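Local atomic coordinates of hydrogenase maturation factor (Thermoanaerobacter tengcongensis, PDB entry 3VTH), a protein that probably transfers the carbamoyl group of carbamoyl phosphate, in an ATP-dependent reaction, to the C-terminal cysteine of HypE during maturation of [NiFe]-hydrogenases. Residues A11-I16 with Q81-E86; F530-H535 with E642-I647; C207-L212 with Y315-E320. All blocks are in the same frame, centred on the assembly; numbering follows the deposited sequence.

In the fold
The three contacts lie in different family regions of one chain: interaction 1 joins two strands of the acylphosphatase region, interaction 3 two helices of the YrdC/Sua5-related region, and interaction 2 two strands of the Kae1-like region. Their centres are 52 to 58 Å apart and none touches another; interactions 2 and 3 fall on opposite sides of the chain's centre. In interaction 2 the side chain of Arg532 is about 13 Å from the bound nucleotide analogue, about 14 Å from the iron and about 10 Å from the side chain of the iron ligand Asp507. In interaction 1 the side chain of Asn15 is about 10 Å from that of Asn44, a predicted active-site residue. Interaction 3 is structural packing away from the annotated sites.

Interaction 1: A11-I16 with Q81-E86; sequences ARQINI and QVREVE
Arg12 and Glu84 meet across two antiparallel strands through carbon rather than charge: Glu84 CB lies over one face of the guanidinium, toward its rim, and Arg12 NH1 is 3.9 Å from Glu84 CG. A bend at chi2 (-66°) helps to place Arg12 CD 4.0 Å from Val82 CG1. Farther out, NH1 donates to Ala11 O in the plane of the guanidinium (2.9 Å), while Val85 N reaches that oxygen from the opposite face of the carbonyl plane. An alanine at Arg12 would probably leave Ala11 O without its side-chain donor and open a gap beside Val82 CG1 and Glu84 CB. Next along this face, Ile14 and Val82 lie side by side, pointing the same way. Helix 57-69 packs against Arg12 and Ile14, as expected in the ferredoxin-like alpha/beta sandwich of acylphosphatases, where strand 10-17 is interior and strand 76-85 forms an edge. On the other face, Gln13 and Arg83 run side by side, their flat ends 20° apart. Arg83 NH1 donates to Gln81 OE1 (2.9 Å), and a water at the guanidinium edge, in its plane, links NH1 to Gln13 O. Beneath these side chains the Gln13 and Arg83 backbones exchange two bonds, Gln13 N to Arg83 O and Arg83 N to Gln13 O, both 2.8 Å. Ala11 CB rests 3.6 Å from Val85 CG2.

Interaction 2: F530-H535 with E642-I647; sequences FERIAH and EDRYVI
Two torsions set His535 and Arg644 beside each other. The histidine CG lies between its own backbone N and carbonyl carbon (chi1 63°), and the arginine chain bends at chi3 (-93°), which swings NE off the line of its methylenes. Val646 CG2 lies over one face of the imidazole as a CH-pi contact, 3.9 Å from the ring centroid. The opposite face carries the Arg532 guanidinium, with NH2 above the rim of the ring and His535 CD2 above the guanidinium centre, so that the ring lies between a methyl group and the guanidinium of Arg532. At the ring edge a water lies in plane, 2.9 Å from His535 NE2, and accepts a weak bond from Arg644 NE. Arg532 and Arg644 cross at about a right angle and touch through their CD atoms (3.8 Å). Two like charges come close here (Arg532 NH1 to Arg644 NE 4.6 Å), which the salt bridge from Arg532 NE to Glu521 probably helps to offset. Arg644 CD also lies 3.4 Å from Arg532 O. On the other side of the sheet, the edge of the Tyr645 ring takes Ile533 CG2 in its plane, while Tyr645 OH bonds to Glu691.

The backbones pair in parallel: Tyr645 N donates to Ile533 O (3.0 Å), His535 N to Tyr645 O (3.1 Å), and Ile647 N weakly to His535 O. Ile533 and Ala534 both face Ile522 of strand 517-525 in a classic beta bulge. Helix 666-692 packs against Ile533, Tyr645 and Ile647, an alpha/beta layering consistent with the actin-like ATPase fold of the Kae1-like domain, in whose sheet strand 501-507, beyond strand 517-525, carries the iron ligand Asp507.

Interaction 3: C207-L212 with Y315-E320; sequences CVAKAL and YLLMEE
Leu317 fits its two methyls among Val208, Ala209 and Leu212 on the helix opposite. Its CG is anti to the backbone N (chi1 -176°), and a chi2 of 54° then sets CD1 toward Val208 and Ala209. CD1 lies 3.8 Å from the Ala209 backbone N and 3.9 Å from Ala209 CB, while CD2 lies 3.9 Å from Leu212 CD1. Val208 has its CG1 anti to the backbone N, and this branch comes to 3.9 Å from Leu317 CD1, the two side chains crossing at about a right angle. Leu212 meets Leu317 aslant, its CG turned to the side of the backbone N. Ile205, one turn before Val208 and Ala209, also touches Leu317, which sits much as a knob in a hole formed by Ile205, Val208, Ala209 and Leu212. At the end of the contact Ala209 CB meets Glu320 CB at 3.5 Å. The Glu320 chain bends at chi2 and turns its carboxylate away from residues 207-212, where CB alone makes the contact; elsewhere the side chain touches Lys206.

The helix axes come within 9.4 Å and cross at -52°, close to a common ridges-into-grooves angle. Both segments belong to the YrdC/Sua5-related region, and helix 204-213 also leans on strand 218-221 through Ala211 and Leu212. Cys207 ties its helix to Cys200 by a disulfide. Across the two segments the touching groups are chiefly aliphatic, so the attraction should come from dispersion and burial of apolar surface, and the fit of the Leu317 methyls probably contributes most; the bond from Lys213 NZ to Glu320 O adds a polar tie just beyond them.

Interaction 1: A11-I16 with Q81-E86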
loop_
_atom_site.group_PDB
_atom_site.type_symbol
_atom_site.label_atom_id
_atom_site.label_comp_id
_atom_site.label_asym_id
_atom_site.label_seq_id
_atom_site.Cartn_x
_atom_site.Cartn_y
_atom_site.Cartn_z
ATOM N N ALA A 11 -8.277 43.861 2.223
ATOM C CA ALA A 11 -8.196 42.660 3.041
ATOM C C ALA A 11 -8.697 41.441 2.280
ATOM O O ALA A 11 -9.661 41.518 1.523
ATOM C CB ALA A 11 -8.969 42.847 4.341
ATOM N N ARG A 12 -8.023 40.316 2.475
ATOM C CA ARG A 12 -8.455 39.059 1.886
ATOM C C ARG A 12 -8.482 37.961 2.936
ATOM O O ARG A 12 -7.596 37.882 3.769
ATOM C CB ARG A 12 -7.512 38.631 0.755
ATOM C CG ARG A 12 -7.508 39.539 -0.450
ATOM C CD ARG A 12 -8.829 39.512 -1.175
ATOM N NE ARG A 12 -8.783 40.353 -2.371
ATOM C CZ ARG A 12 -9.030 41.659 -2.384
ATOM N NH1 ARG A 12 -9.350 42.301 -1.261
ATOM N NH2 ARG A 12 -8.963 42.324 -3.530
ATOM N N GLN A 13 -9.513 37.123 2.896
ATOM C CA GLN A 13 -9.504 35.894 3.677
ATOM C C GLN A 13 -9.177 34.759 2.723
ATOM O O GLN A 13 -9.757 34.676 1.639
ATOM C CB GLN A 13 -10.858 35.676 4.339
ATOM C CG GLN A 13 -11.010 34.331 5.024
ATOM C CD GLN A 13 -12.468 34.027 5.296
ATOM O OE1 GLN A 13 -13.237 34.920 5.656
ATOM N NE2 GLN A 13 -12.861 32.774 5.110
ATOM N N ILE A 14 -8.230 33.909 3.122
ATOM C CA ILE A 14 -7.741 32.815 2.287
ATOM C C ILE A 14 -7.832 31.487 3.054
ATOM O O ILE A 14 -7.302 31.361 4.155
ATOM C CB ILE A 14 -6.279 33.071 1.803
ATOM C CG1 ILE A 14 -6.179 34.408 1.045
ATOM C CG2 ILE A 14 -5.782 31.909 0.904
ATOM C CD1 ILE A 14 -4.763 34.997 0.973
ATOM N N ASN A 15 -8.521 30.512 2.475
ATOM C CA ASN A 15 -8.610 29.169 3.058
ATOM C C ASN A 15 -7.931 28.189 2.129
ATOM O O ASN A 15 -8.165 28.208 0.910
ATOM C CB ASN A 15 -10.069 28.757 3.249
ATOM C CG ASN A 15 -10.769 29.598 4.273
ATOM O OD1 ASN A 15 -10.728 29.300 5.468
ATOM N ND2 ASN A 15 -11.392 30.673 3.826
ATOM N N ILE A 16 -7.075 27.351 2.699
ATOM C CA ILE A 16 -6.331 26.383 1.915
ATOM C C ILE A 16 -6.680 24.979 2.417
ATOM O O ILE A 16 -6.714 24.739 3.629
ATOM C CB ILE A 16 -4.822 26.650 1.994
ATOM C CG1 ILE A 16 -4.542 28.153 1.757
ATOM C CG2 ILE A 16 -4.039 25.704 1.023
ATOM C CD1 ILE A 16 -3.111 28.502 1.549
ATOM N N GLN A 81 -9.155 29.067 -1.507
ATOM C CA GLN A 81 -10.307 29.969 -1.653
ATOM C C GLN A 81 -9.879 31.345 -1.184
ATOM O O GLN A 81 -9.245 31.477 -0.140
ATOM C CB GLN A 81 -11.523 29.497 -0.841
ATOM C CG GLN A 81 -12.137 28.179 -1.292
ATOM C CD GLN A 81 -13.298 27.724 -0.410
ATOM O OE1 GLN A 81 -13.548 28.286 0.667
ATOM N NE2 GLN A 81 -14.005 26.698 -0.861
ATOM N N VAL A 82 -10.216 32.366 -1.962
ATOM C CA VAL A 82 -9.827 33.738 -1.644
ATOM C C VAL A 82 -11.085 34.601 -1.666
ATOM O O VAL A 82 -11.833 34.579 -2.640
ATOM C CB VAL A 82 -8.781 34.258 -2.666
ATOM C CG1 VAL A 82 -8.453 35.753 -2.455
ATOM C CG2 VAL A 82 -7.513 33.393 -2.626
ATOM N N ARG A 83 -11.309 35.352 -0.589
ATOM C CA ARG A 83 -12.485 36.222 -0.460
ATOM C C ARG A 83 -12.052 37.639 -0.082
ATOM O O ARG A 83 -11.144 37.814 0.727
ATOM C CB ARG A 83 -13.413 35.709 0.646
ATOM C CG ARG A 83 -14.133 34.385 0.381
ATOM C CD ARG A 83 -14.560 33.768 1.723
ATOM N NE ARG A 83 -15.570 32.712 1.607
ATOM C CZ ARG A 83 -15.317 31.401 1.603
ATOM N NH1 ARG A 83 -14.074 30.948 1.686
ATOM N NH2 ARG A 83 -16.322 30.536 1.505
ATOM N N GLU A 84 -12.722 38.629 -0.664
ATOM C CA GLU A 84 -12.615 40.035 -0.255
ATOM C C GLU A 84 -13.356 40.223 1.073
ATOM O O GLU A 84 -14.510 39.831 1.195
ATOM C CB GLU A 84 -13.236 40.943 -1.333
ATOM C CG GLU A 84 -13.204 42.448 -1.002
ATOM C CD GLU A 84 -14.256 43.309 -1.746
ATOM O OE1 GLU A 84 -15.246 42.779 -2.316
ATOM O OE2 GLU A 84 -14.095 44.551 -1.743
ATOM N N VAL A 85 -12.686 40.785 2.075
ATOM C CA VAL A 85 -13.319 41.047 3.376
ATOM C C VAL A 85 -13.015 42.472 3.791
ATOM O O VAL A 85 -12.180 43.124 3.171
ATOM C CB VAL A 85 -12.855 40.054 4.494
ATOM C CG1 VAL A 85 -13.317 38.634 4.190
ATOM C CG2 VAL A 85 -11.330 40.102 4.712
ATOM N N GLU A 86 -13.686 42.958 4.831
ATOM C CA GLU A 86 -13.433 44.320 5.325
ATOM C C GLU A 86 -12.111 44.375 6.098
ATOM O O GLU A 86 -11.684 43.380 6.677
ATOM C CB GLU A 86 -14.582 44.816 6.205
ATOM C CG GLU A 86 -15.984 44.637 5.604
ATOM C CD GLU A 86 -16.078 45.008 4.117
ATOM O OE1 GLU A 86 -16.221 44.076 3.283
ATOM O OE2 GLU A 86 -15.997 46.212 3.786
HETATM O O HOH W 1 -10.972 44.781 1.438
HETATM O O HOH W 2 -11.431 32.428 1.568
#

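Interaction 2: F530-H535 with E642-I647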
loop_
_atom_site.group_PDB
_atom_site.type_symbol
_atom_site.label_atom_id
_atom_site.label_comp_id
_atom_site.label_asym_id
_atom_site.label_seq_id
_atom_site.Cartn_x
_atom_site.Cartn_y
_atom_site.Cartn_z
ATOM N N PHE A 530 -22.431 -4.175 -13.728
ATOM C CA PHE A 530 -21.504 -4.939 -14.548
ATOM C C PHE A 530 -22.258 -5.996 -15.340
ATOM O O PHE A 530 -23.337 -6.438 -14.932
ATOM C CB PHE A 530 -20.398 -5.572 -13.687
ATOM C CG PHE A 530 -20.854 -6.771 -12.897
ATOM C CD1 PHE A 530 -20.773 -8.062 -13.441
ATOM C CD2 PHE A 530 -21.363 -6.620 -11.625
ATOM C CE1 PHE A 530 -21.214 -9.175 -12.717
ATOM C CE2 PHE A 530 -21.784 -7.729 -10.894
ATOM C CZ PHE A 530 -21.710 -9.004 -11.437
ATOM N N GLU A 531 -21.705 -6.361 -16.491
ATOM C CA GLU A 531 -22.175 -7.510 -17.249
ATOM C C GLU A 531 -20.972 -8.437 -17.432
ATOM O O GLU A 531 -19.904 -7.992 -17.835
ATOM C CB GLU A 531 -22.769 -7.097 -18.609
ATOM C CG GLU A 531 -23.193 -8.328 -19.455
ATOM C CD GLU A 531 -23.817 -7.999 -20.824
ATOM O OE1 GLU A 531 -23.876 -6.809 -21.215
ATOM O OE2 GLU A 531 -24.238 -8.956 -21.514
ATOM N N ARG A 532 -21.144 -9.713 -17.113
ATOM C CA ARG A 532 -20.079 -10.688 -17.270
ATOM C C ARG A 532 -20.067 -11.156 -18.717
ATOM O O ARG A 532 -21.058 -11.700 -19.203
ATOM C CB ARG A 532 -20.338 -11.879 -16.359
ATOM C CG ARG A 532 -19.144 -12.808 -16.221
ATOM C CD ARG A 532 -19.624 -14.128 -15.626
ATOM N NE ARG A 532 -18.512 -14.910 -15.097
ATOM C CZ ARG A 532 -18.650 -16.137 -14.621
ATOM N NH1 ARG A 532 -19.851 -16.723 -14.626
ATOM N NH2 ARG A 532 -17.588 -16.772 -14.150
ATOM N N ILE A 533 -18.947 -10.961 -19.406
ATOM C CA ILE A 533 -18.891 -11.226 -20.843
ATOM C C ILE A 533 -18.134 -12.513 -21.140
ATOM O O ILE A 533 -18.487 -13.248 -22.064
ATOM C CB ILE A 533 -18.231 -10.056 -21.608
ATOM C CG1 ILE A 533 -18.934 -8.731 -21.273
ATOM C CG2 ILE A 533 -18.219 -10.315 -23.131
ATOM C CD1 ILE A 533 -20.394 -8.672 -21.727
ATOM N N ALA A 534 -17.086 -12.774 -20.363
ATOM C CA ALA A 534 -16.202 -13.919 -20.638
ATOM C C ALA A 534 -15.570 -14.425 -19.347
ATOM O O ALA A 534 -15.416 -13.673 -18.393
ATOM C CB ALA A 534 -15.102 -13.541 -21.666
ATOM N N HIS A 535 -15.243 -15.714 -19.323
ATOM C CA HIS A 535 -14.587 -16.324 -18.171
ATOM C C HIS A 535 -13.910 -17.623 -18.590
ATOM O O HIS A 535 -14.043 -18.040 -19.728
ATOM C CB HIS A 535 -15.595 -16.562 -17.035
ATOM C CG HIS A 535 -16.693 -17.527 -17.370
ATOM N ND1 HIS A 535 -16.606 -18.875 -17.092
ATOM C CD2 HIS A 535 -17.929 -17.333 -17.902
ATOM C CE1 HIS A 535 -17.725 -19.474 -17.465
ATOM N NE2 HIS A 535 -18.545 -18.563 -17.956
ATOM N N GLU A 642 -21.330 -19.008 -26.223
ATOM C CA GLU A 642 -22.751 -19.359 -26.068
ATOM C C GLU A 642 -23.465 -18.147 -25.464
ATOM O O GLU A 642 -23.604 -17.118 -26.134
ATOM C CB GLU A 642 -22.932 -20.637 -25.239
ATOM C CG GLU A 642 -22.436 -21.918 -25.938
ATOM C CD GLU A 642 -23.252 -22.285 -27.177
ATOM O OE1 GLU A 642 -24.446 -21.900 -27.265
ATOM O OE2 GLU A 642 -22.703 -22.973 -28.066
ATOM N N ASP A 643 -23.892 -18.242 -24.210
ATOM C CA ASP A 643 -24.342 -17.043 -23.495
ATOM C C ASP A 643 -23.153 -16.119 -23.276
ATOM O O ASP A 643 -23.259 -14.900 -23.428
ATOM C CB ASP A 643 -24.977 -17.417 -22.160
ATOM C CG ASP A 643 -26.395 -17.935 -22.319
ATOM O OD1 ASP A 643 -27.038 -17.620 -23.348
ATOM O OD2 ASP A 643 -26.862 -18.660 -21.411
ATOM N N ARG A 644 -22.016 -16.711 -22.926
ATOM C CA ARG A 644 -20.792 -15.951 -22.704
ATOM C C ARG A 644 -19.644 -16.530 -23.508
ATOM O O ARG A 644 -19.756 -17.639 -24.027
ATOM C CB ARG A 644 -20.452 -15.948 -21.219
ATOM C CG ARG A 644 -21.275 -14.935 -20.455
ATOM C CD ARG A 644 -21.125 -15.104 -18.967
ATOM N NE ARG A 644 -22.180 -15.964 -18.465
ATOM C CZ ARG A 644 -23.380 -15.539 -18.074
ATOM N NH1 ARG A 644 -24.269 -16.423 -17.655
ATOM N NH2 ARG A 644 -23.694 -14.244 -18.101
ATOM N N TYR A 645 -18.546 -15.785 -23.613
ATOM C CA TYR A 645 -17.341 -16.338 -24.209
ATOM C C TYR A 645 -16.615 -17.140 -23.145
ATOM O O TYR A 645 -16.377 -16.657 -22.030
ATOM C CB TYR A 645 -16.418 -15.254 -24.728
ATOM C CG TYR A 645 -16.996 -14.396 -25.818
ATOM C CD1 TYR A 645 -17.593 -13.174 -25.514
ATOM C CD2 TYR A 645 -16.931 -14.787 -27.150
ATOM C CE1 TYR A 645 -18.125 -12.357 -26.512
ATOM C CE2 TYR A 645 -17.453 -13.978 -28.162
ATOM C CZ TYR A 645 -18.047 -12.764 -27.830
ATOM O OH TYR A 645 -18.570 -11.955 -28.811
ATOM N N VAL A 646 -16.223 -18.354 -23.460
ATOM C CA VAL A 646 -15.543 -19.211 -22.519
ATOM C C VAL A 646 -14.335 -19.882 -23.133
ATOM O O VAL A 646 -14.401 -20.386 -24.204
ATOM C CB VAL A 646 -16.469 -20.282 -21.967
ATOM C CG1 VAL A 646 -15.750 -21.243 -21.118
ATOM C CG2 VAL A 646 -17.604 -19.686 -21.225
ATOM N N ILE A 647 -13.244 -19.871 -22.390
ATOM C CA ILE A 647 -12.019 -20.556 -22.745
ATOM C C ILE A 647 -11.761 -21.672 -21.740
ATOM O O ILE A 647 -11.869 -21.452 -20.526
ATOM C CB ILE A 647 -10.851 -19.562 -22.739
ATOM C CG1 ILE A 647 -11.067 -18.521 -23.849
ATOM C CG2 ILE A 647 -9.495 -20.314 -22.904
ATOM C CD1 ILE A 647 -10.247 -17.218 -23.670
HETATM O O HOH W 3 -20.806 -12.705 -23.605
HETATM O O HOH W 4 -21.198 -19.056 -19.144
#

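Interaction 3: C207-L212 with Y315-E320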
loop_
_atom_site.group_PDB
_atom_site.type_symbol
_atom_site.label_atom_id
_atom_site.label_comp_id
_atom_site.label_asym_id
_atom_site.label_seq_id
_atom_site.Cartn_x
_atom_site.Cartn_y
_atom_site.Cartn_z
ATOM N N CYS A 207 25.166 -0.759 20.623
ATOM C CA CYS A 207 24.729 -2.020 21.226
ATOM C C CYS A 207 23.946 -2.878 20.211
ATOM O O CYS A 207 24.109 -4.107 20.155
ATOM C CB CYS A 207 23.892 -1.756 22.485
ATOM S SG CYS A 207 24.758 -0.863 23.828
ATOM N N VAL A 208 23.107 -2.207 19.422
ATOM C CA VAL A 208 22.327 -2.838 18.349
ATOM C C VAL A 208 23.240 -3.392 17.260
ATOM O O VAL A 208 23.104 -4.559 16.874
ATOM C CB VAL A 208 21.288 -1.856 17.761
ATOM C CG1 VAL A 208 20.633 -2.415 16.476
ATOM C CG2 VAL A 208 20.233 -1.550 18.802
ATOM N N ALA A 209 24.184 -2.562 16.805
ATOM C CA ALA A 209 25.168 -2.967 15.793
ATOM C C ALA A 209 25.934 -4.218 16.202
ATOM O O ALA A 209 26.117 -5.126 15.389
ATOM C CB ALA A 209 26.131 -1.837 15.490
ATOM N N LYS A 210 26.368 -4.267 17.461
ATOM C CA LYS A 210 27.101 -5.432 17.962
ATOM C C LYS A 210 26.238 -6.694 17.949
ATOM O O LYS A 210 26.682 -7.744 17.479
ATOM C CB LYS A 210 27.705 -5.165 19.348
ATOM C CG LYS A 210 28.754 -4.050 19.316
ATOM C CD LYS A 210 29.891 -4.238 20.308
ATOM C CE LYS A 210 30.901 -3.091 20.161
ATOM N NZ LYS A 210 32.128 -3.286 20.996
ATOM N N ALA A 211 25.002 -6.591 18.437
ATOM C CA ALA A 211 24.077 -7.730 18.382
ATOM C C ALA A 211 23.885 -8.248 16.942
ATOM O O ALA A 211 23.991 -9.459 16.690
ATOM C CB ALA A 211 22.748 -7.372 19.014
ATOM N N LEU A 212 23.644 -7.332 16.007
ATOM C CA LEU A 212 23.521 -7.680 14.593
ATOM C C LEU A 212 24.779 -8.351 14.020
ATOM O O LEU A 212 24.679 -9.302 13.264
ATOM C CB LEU A 212 23.153 -6.455 13.753
ATOM C CG LEU A 212 21.775 -5.817 13.945
ATOM C CD1 LEU A 212 21.752 -4.469 13.211
ATOM C CD2 LEU A 212 20.626 -6.741 13.448
ATOM N N TYR A 315 20.159 5.792 9.820
ATOM C CA TYR A 315 21.403 6.424 9.379
ATOM C C TYR A 315 22.513 6.232 10.394
ATOM O O TYR A 315 23.674 6.011 10.024
ATOM C CB TYR A 315 21.203 7.917 9.112
ATOM C CG TYR A 315 20.329 8.217 7.917
ATOM C CD1 TYR A 315 20.866 8.268 6.634
ATOM C CD2 TYR A 315 18.961 8.474 8.076
ATOM C CE1 TYR A 315 20.049 8.562 5.515
ATOM C CE2 TYR A 315 18.150 8.761 6.983
ATOM C CZ TYR A 315 18.707 8.814 5.712
ATOM O OH TYR A 315 17.898 9.109 4.651
ATOM N N LEU A 316 22.163 6.332 11.675
ATOM C CA LEU A 316 23.124 6.089 12.749
ATOM C C LEU A 316 23.620 4.634 12.741
ATOM O O LEU A 316 24.822 4.367 12.833
ATOM C CB LEU A 316 22.514 6.453 14.103
ATOM C CG LEU A 316 22.234 7.948 14.351
ATOM C CD1 LEU A 316 21.464 8.152 15.657
ATOM C CD2 LEU A 316 23.504 8.774 14.332
ATOM N N LEU A 317 22.685 3.700 12.622
ATOM C CA LEU A 317 23.031 2.276 12.582
ATOM C C LEU A 317 23.942 1.958 11.392
ATOM O O LEU A 317 24.909 1.207 11.535
ATOM C CB LEU A 317 21.762 1.408 12.547
ATOM C CG LEU A 317 21.951 -0.127 12.596
ATOM C CD1 LEU A 317 22.819 -0.559 13.827
ATOM C CD2 LEU A 317 20.598 -0.846 12.583
ATOM N N MET A 318 23.628 2.547 10.234
ATOM C CA MET A 318 24.388 2.345 8.999
ATOM C C MET A 318 25.861 2.753 9.075
ATOM O O MET A 318 26.703 2.139 8.418
ATOM C CB MET A 318 23.697 3.027 7.802
ATOM C CG MET A 318 22.409 2.332 7.319
ATOM S SD MET A 318 22.767 0.631 6.815
ATOM C CE MET A 318 21.159 0.057 6.284
ATOM N N GLU A 319 26.184 3.774 9.867
ATOM C CA GLU A 319 27.601 4.083 10.102
ATOM C C GLU A 319 28.313 3.027 10.983
ATOM O O GLU A 319 29.550 2.971 11.010
ATOM C CB GLU A 319 27.831 5.529 10.610
ATOM C CG GLU A 319 26.609 6.223 11.193
ATOM C CD GLU A 319 26.760 7.738 11.371
ATOM O OE1 GLU A 319 25.840 8.485 10.948
ATOM O OE2 GLU A 319 27.772 8.183 11.942
ATOM N N GLU A 320 27.543 2.179 11.672
ATOM C CA GLU A 320 28.137 1.168 12.569
ATOM C C GLU A 320 28.276 -0.222 11.951
ATOM O O GLU A 320 29.146 -0.990 12.364
ATOM C CB GLU A 320 27.386 1.070 13.907
ATOM C CG GLU A 320 27.326 2.358 14.736
ATOM C CD GLU A 320 28.695 2.964 15.039
ATOM O OE1 GLU A 320 29.644 2.212 15.357
ATOM O OE2 GLU A 320 28.815 4.208 14.976
#